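PDB 4NHB: TRAP dicarboxylate transporter-DctP subunit from Desulfovibrio desulfuricans subsp. desulfuricans, which binds sn-glycerol-3-phosphate in the periplasm, probably as the solute receptor that delivers it to a TRAP-type membrane transporter. Local coordinates for residues A[103-108]-A[311-316]; A[121-126]-A[261-266]. All coordinates share one frame; numbering follows the deposited sequence.

Contact 1: A[103-108]-A[311-316]. With G3P (sn-glycerol-3-phosphate), chain P.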
loop_
_atom_site.group_PDB
_atom_site.type_symbol
_atom_site.label_atom_id
_atom_site.label_comp_id
_atom_site.label_asym_id
_atom_site.label_seq_id
_atom_site.Cartn_x
_atom_site.Cartn_y
_atom_site.Cartn_z
ATOM N N MET A 103 -6.006 10.817 -1.345
ATOM C CA MET A 103 -5.262 9.552 -1.563
ATOM C C MET A 103 -5.166 8.744 -0.285
ATOM O O MET A 103 -5.119 7.502 -0.326
ATOM C CB MET A 103 -3.878 9.821 -2.125
ATOM C CG MET A 103 -3.861 10.541 -3.444
ATOM S SD MET A 103 -4.774 9.680 -4.718
ATOM C CE MET A 103 -3.503 8.934 -5.718
ATOM N N ALA A 104 -5.122 9.434 0.858
ATOM C CA ALA A 104 -5.105 8.742 2.153
ATOM C C ALA A 104 -6.282 7.799 2.281
ATOM O O ALA A 104 -6.173 6.753 2.893
ATOM C CB ALA A 104 -5.123 9.733 3.305
ATOM N N MET A 105 -7.414 8.177 1.705
ATOM C CA MET A 105 -8.628 7.381 1.844
ATOM C C MET A 105 -8.612 6.024 1.116
ATOM O O MET A 105 -9.493 5.211 1.364
ATOM C CB MET A 105 -9.845 8.209 1.442
ATOM C CG MET A 105 -10.021 9.439 2.339
ATOM S SD MET A 105 -11.627 10.269 2.180
ATOM C CE MET A 105 -12.609 9.255 3.227
ATOM N N LEU A 106 -7.606 5.792 0.270
ATOM C CA LEU A 106 -7.351 4.463 -0.298
ATOM C C LEU A 106 -7.184 3.440 0.830
ATOM O O LEU A 106 -7.506 2.267 0.659
ATOM C CB LEU A 106 -6.117 4.469 -1.212
ATOM C CG LEU A 106 -6.269 5.226 -2.563
ATOM C CD1 LEU A 106 -4.935 5.512 -3.299
ATOM C CD2 LEU A 106 -7.171 4.486 -3.494
ATOM N N GLU A 107 -6.678 3.898 1.981
ATOM C CA GLU A 107 -6.453 3.041 3.148
ATOM C C GLU A 107 -7.286 3.444 4.395
ATOM O O GLU A 107 -6.842 3.298 5.513
ATOM C CB GLU A 107 -4.937 2.991 3.457
ATOM C CG GLU A 107 -4.139 2.372 2.339
ATOM C CD GLU A 107 -2.640 2.258 2.584
ATOM O OE1 GLU A 107 -2.099 2.974 3.461
ATOM O OE2 GLU A 107 -1.995 1.440 1.860
ATOM N N THR A 108 -8.514 3.917 4.164
ATOM C CA THR A 108 -9.470 4.282 5.233
ATOM C C THR A 108 -9.612 3.139 6.199
ATOM O O THR A 108 -9.969 2.012 5.805
ATOM C CB THR A 108 -10.869 4.598 4.627
ATOM O OG1 THR A 108 -10.767 5.694 3.730
ATOM C CG2 THR A 108 -11.917 4.912 5.701
ATOM N N LYS A 311 -12.107 11.469 11.322
ATOM C CA LYS A 311 -12.120 12.930 11.415
ATOM C C LYS A 311 -10.971 13.473 10.580
ATOM O O LYS A 311 -11.093 14.502 9.915
ATOM C CB LYS A 311 -11.992 13.426 12.863
ATOM C CG LYS A 311 -11.800 14.946 12.991
ATOM C CD LYS A 311 -11.462 15.371 14.438
ATOM C CE LYS A 311 -10.844 16.794 14.548
ATOM N NZ LYS A 311 -11.727 17.884 14.003
ATOM N N LEU A 312 -9.840 12.768 10.598
ATOM C CA LEU A 312 -8.723 13.199 9.783
ATOM C C LEU A 312 -9.193 13.468 8.349
ATOM O O LEU A 312 -8.780 14.449 7.737
ATOM C CB LEU A 312 -7.585 12.155 9.778
ATOM C CG LEU A 312 -6.556 12.336 8.659
ATOM C CD1 LEU A 312 -5.867 13.674 8.861
ATOM C CD2 LEU A 312 -5.526 11.173 8.608
ATOM N N PHE A 313 -10.067 12.610 7.805
ATOM C CA PHE A 313 -10.471 12.753 6.416
ATOM C C PHE A 313 -11.525 13.873 6.239
ATOM O O PHE A 313 -11.508 14.623 5.249
ATOM C CB PHE A 313 -11.072 11.450 5.868
ATOM C CG PHE A 313 -10.203 10.228 6.041
ATOM C CD1 PHE A 313 -8.896 10.225 5.657
ATOM C CD2 PHE A 313 -10.716 9.083 6.604
ATOM C CE1 PHE A 313 -8.116 9.088 5.813
ATOM C CE2 PHE A 313 -9.933 7.951 6.748
ATOM C CZ PHE A 313 -8.641 7.970 6.363
ATOM N N TYR A 314 -12.470 13.927 7.162
ATOM C CA TYR A 314 -13.484 14.973 7.118
ATOM C C TYR A 314 -12.802 16.351 7.196
ATOM O O TYR A 314 -13.190 17.289 6.474
ATOM C CB TYR A 314 -14.464 14.784 8.249
ATOM C CG TYR A 314 -15.430 13.624 8.070
ATOM C CD1 TYR A 314 -16.355 13.619 7.036
ATOM C CD2 TYR A 314 -15.458 12.575 8.980
ATOM C CE1 TYR A 314 -17.279 12.583 6.893
ATOM C CE2 TYR A 314 -16.352 11.539 8.840
ATOM C CZ TYR A 314 -17.266 11.555 7.797
ATOM O OH TYR A 314 -18.160 10.524 7.682
ATOM N N ASP A 315 -11.753 16.438 8.028
ATOM C CA ASP A 315 -10.978 17.667 8.182
ATOM C C ASP A 315 -10.200 18.001 6.922
ATOM O O ASP A 315 -10.114 19.160 6.536
ATOM C CB ASP A 315 -9.968 17.525 9.306
ATOM C CG ASP A 315 -10.588 17.574 10.689
ATOM O OD1 ASP A 315 -11.803 17.820 10.852
ATOM O OD2 ASP A 315 -9.827 17.337 11.637
ATOM N N THR A 316 -9.606 16.986 6.289
ATOM C CA THR A 316 -8.643 17.224 5.203
ATOM C C THR A 316 -9.145 17.016 3.770
ATOM O O THR A 316 -8.565 17.560 2.819
ATOM C CB THR A 316 -7.386 16.332 5.354
ATOM O OG1 THR A 316 -7.770 14.951 5.492
ATOM C CG2 THR A 316 -6.552 16.767 6.571
HETATM O O1 G3P P . 0.444 2.641 1.509
HETATM C C1 G3P P . 1.177 3.057 2.623
HETATM C C2 G3P P . 2.014 1.891 3.165
HETATM O O2 G3P P . 2.874 1.435 2.157
HETATM C C3 G3P P . 2.832 2.370 4.375
HETATM O O1P G3P P . 3.099 1.282 5.201
HETATM O O4P G3P P . 4.538 0.014 3.701
HETATM O O2P G3P P . 5.591 1.708 5.282
HETATM O O3P G3P P . 4.702 -0.441 6.180
HETATM P P G3P P . 4.577 0.609 5.080
#
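Met105, in a short 3-10 turn, and Phe313, on helix 311-316, bring the two backbones nearest each other, with CA atoms 7.3 Å apart. No hydrogen bond joins the segments; the Phe313 ring lies between the backbones, its CB directed toward the turn. Met105 lies across one face of the ring: its CG sits 3.9 Å from the ring centroid, 25° off the normal, a CH-pi contact. The unbranched, flexible methionine then bends at chi3 (82°), bringing CE within 3.8 Å of Phe313 CB, while SD makes an oblique Met-aromatic contact. Ala104 meets the ring edge, its small CB 4.0 Å from Phe313 CE1. Thr108 approaches obliquely with CG2, 3.8 Å from Phe313 CE2, and turns its hydroxyl back to its own segment, where OG1 donates to Met105 O at 2.7 Å. This bond gives the buried hydroxyl a partner.

In this TRAP solute-binding protein of the DctP family, the same turn carries a ligand residue. Glu107 extends beyond CG to the ligand, and its OE2 accepts a hydrogen bond from O1 of sn-glycerol-3-phosphate at 2.7 Å. Thr94 and Tyr178 hydrogen-bond to OE1 and Ile237 N to OE2, helping to fix the carboxylate's rotation. On helix 320-329, Ala320, Ile323 and Leu324 also pack against Met105.

Contact 2: A[121-126]-A[261-266]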
loop_
_atom_site.group_PDB
_atom_site.type_symbol
_atom_site.label_atom_id
_atom_site.label_comp_id
_atom_site.label_asym_id
_atom_site.label_seq_id
_atom_site.Cartn_x
_atom_site.Cartn_y
_atom_site.Cartn_z
ATOM N N ALA A 121 -14.679 -1.501 -4.954
ATOM C CA ALA A 121 -14.550 -0.052 -4.771
ATOM C C ALA A 121 -13.376 0.502 -5.561
ATOM O O ALA A 121 -13.451 1.572 -6.171
ATOM C CB ALA A 121 -14.384 0.305 -3.282
ATOM N N MET A 122 -12.267 -0.211 -5.540
ATOM C CA MET A 122 -11.064 0.324 -6.134
ATOM C C MET A 122 -11.098 0.271 -7.671
ATOM O O MET A 122 -10.370 1.005 -8.335
ATOM C CB MET A 122 -9.842 -0.418 -5.618
ATOM C CG MET A 122 -9.547 -0.150 -4.158
ATOM S SD MET A 122 -9.063 1.556 -3.902
ATOM C CE MET A 122 -9.893 1.920 -2.368
ATOM N N GLU A 123 -11.947 -0.579 -8.236
ATOM C CA GLU A 123 -12.098 -0.643 -9.686
ATOM C C GLU A 123 -13.343 0.124 -10.114
ATOM O O GLU A 123 -13.762 0.075 -11.290
ATOM C CB GLU A 123 -12.203 -2.111 -10.148
ATOM C CG GLU A 123 -10.897 -2.878 -9.994
ATOM C CD GLU A 123 -10.989 -4.346 -10.425
ATOM O OE1 GLU A 123 -12.116 -4.852 -10.728
ATOM O OE2 GLU A 123 -9.921 -4.985 -10.456
ATOM N N GLY A 124 -13.956 0.799 -9.145
ATOM C CA GLY A 124 -15.231 1.446 -9.343
ATOM C C GLY A 124 -15.136 2.913 -8.986
ATOM O O GLY A 124 -14.081 3.563 -9.148
ATOM N N LYS A 125 -16.232 3.428 -8.462
ATOM C CA LYS A 125 -16.414 4.857 -8.298
ATOM C C LYS A 125 -15.536 5.404 -7.157
ATOM O O LYS A 125 -15.182 6.575 -7.153
ATOM C CB LYS A 125 -17.891 5.157 -8.012
ATOM C CG LYS A 125 -18.273 6.640 -8.068
ATOM C CD LYS A 125 -18.284 7.195 -9.510
ATOM C CE LYS A 125 -18.707 8.680 -9.565
ATOM N NZ LYS A 125 -19.820 8.975 -8.622
ATOM N N THR A 126 -15.217 4.564 -6.178
ATOM C CA THR A 126 -14.458 5.037 -5.014
ATOM C C THR A 126 -13.076 5.557 -5.457
ATOM O O THR A 126 -12.634 6.637 -5.058
ATOM C CB THR A 126 -14.266 3.947 -3.981
ATOM O OG1 THR A 126 -15.539 3.429 -3.569
ATOM C CG2 THR A 126 -13.543 4.517 -2.766
ATOM N N ALA A 261 -1.488 -3.124 -19.519
ATOM C CA ALA A 261 -0.476 -3.775 -18.673
ATOM C C ALA A 261 -0.675 -3.458 -17.188
ATOM O O ALA A 261 -0.560 -4.354 -16.345
ATOM C CB ALA A 261 0.908 -3.404 -19.117
ATOM N N ALA A 262 -1.035 -2.222 -16.864
ATOM C CA ALA A 262 -1.312 -1.870 -15.451
ATOM C C ALA A 262 -2.545 -2.598 -14.945
ATOM O O ALA A 262 -2.563 -3.084 -13.808
ATOM C CB ALA A 262 -1.475 -0.386 -15.267
ATOM N N LYS A 263 -3.566 -2.724 -15.789
ATOM C CA LYS A 263 -4.795 -3.362 -15.358
ATOM C C LYS A 263 -4.547 -4.850 -15.140
ATOM O O LYS A 263 -4.939 -5.420 -14.117
ATOM C CB LYS A 263 -5.916 -3.151 -16.377
ATOM C CG LYS A 263 -7.244 -3.868 -16.052
ATOM C CD LYS A 263 -7.670 -3.726 -14.559
ATOM C CE LYS A 263 -9.209 -3.719 -14.360
ATOM N NZ LYS A 263 -9.771 -4.937 -13.677
ATOM N N ARG A 264 -3.901 -5.487 -16.100
ATOM C CA ARG A 264 -3.629 -6.923 -15.991
ATOM C C ARG A 264 -2.764 -7.258 -14.756
ATOM O O ARG A 264 -3.033 -8.219 -14.036
ATOM C CB ARG A 264 -2.959 -7.464 -17.265
ATOM C CG ARG A 264 -3.691 -7.174 -18.570
ATOM C CD ARG A 264 -4.315 -8.432 -19.220
ATOM N NE ARG A 264 -3.388 -9.550 -19.465
ATOM C CZ ARG A 264 -2.702 -9.763 -20.598
ATOM N NH1 ARG A 264 -2.778 -8.919 -21.616
ATOM N NH2 ARG A 264 -1.897 -10.822 -20.697
ATOM N N SER A 265 -1.711 -6.471 -14.548
ATOM C CA SER A 265 -0.840 -6.630 -13.419
ATOM C C SER A 265 -1.609 -6.467 -12.089
ATOM O O SER A 265 -1.486 -7.290 -11.196
ATOM C CB SER A 265 0.301 -5.621 -13.491
ATOM O OG SER A 265 1.000 -5.727 -12.295
ATOM N N ALA A 266 -2.427 -5.422 -11.970
ATOM C CA ALA A 266 -3.229 -5.234 -10.765
ATOM C C ALA A 266 -4.143 -6.423 -10.542
ATOM O O ALA A 266 -4.288 -6.946 -9.417
ATOM C CB ALA A 266 -4.055 -3.978 -10.905
HETATM O O HOH W 1 -12.686 -4.536 -13.195
#
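Glu123 and Lys263 form a salt bridge at the protein surface, linking the junction of helices 115-122 and 125-131 to the long helix 252-286 of this periplasmic-binding-protein fold. Along the first segment, Ala121 and Met122 end helix 115-122 with buried side chains that pack on Phe112; the small alanine and the pliable methionine suit that interior. The Ala121 carbonyl accepts the backbone N-H of Gly124, with N and O 3.1 Å apart. Glu123 is the first residue to leave helical geometry, and its CB is directed toward helix 252-286. Glu123 CA and Lys263 CA are 9.6 Å apart, and beyond CG the glutamate chain is extended (chi2 179°), carrying the carboxylate across. Gly124 follows at the N-cap position, where its phi of -125° and psi of -146° suit a residue without a side chain. Lys125 and Thr126 then begin helix 125-131, the threonine hydroxyl pairing with Ser326.

Lys263 answers with a bent chain that crosses the glutamate at about a right angle. Its long, flexible arm lets NZ reach Glu123 OE2 at 3.2 Å, a weak hydrogen bond within the ion pair. Each charge has its stronger partner close by in sequence: Arg119 NE for Glu123 OE2, Asp267 OD1 for Lys263 NZ. Arg119 and Lys263 probably ease the repulsion between Glu123 OE2 and Asp267 OD1, which lie close together. A water completes the link, donating to Glu123 OE1 at 2.6 Å and accepting from Lys263 NZ at 3.0 Å.

In the fold
The centres of contacts 1 and 2 lie about 20 Å apart, yet their first segments touch: Leu106 CD2 packs against Met122 SD at 3.5 Å. The turn 103-108 therefore has Phe313 on its Met105 flank and the end of helix 115-122 at Leu106, and the residue that follows, Glu107, reaches the ligand. In sequence, both segments of contact 2 fall between those of contact 1. The two differ in character, contact 1 being buried and apolar, contact 2 a solvent-exposed ion pair. Ala104 of contact 1 also lies near the pocket, its side chain about 5 Å from that of Thr94, another ligand-binding residue, whereas contact 2 lies away from the binding site.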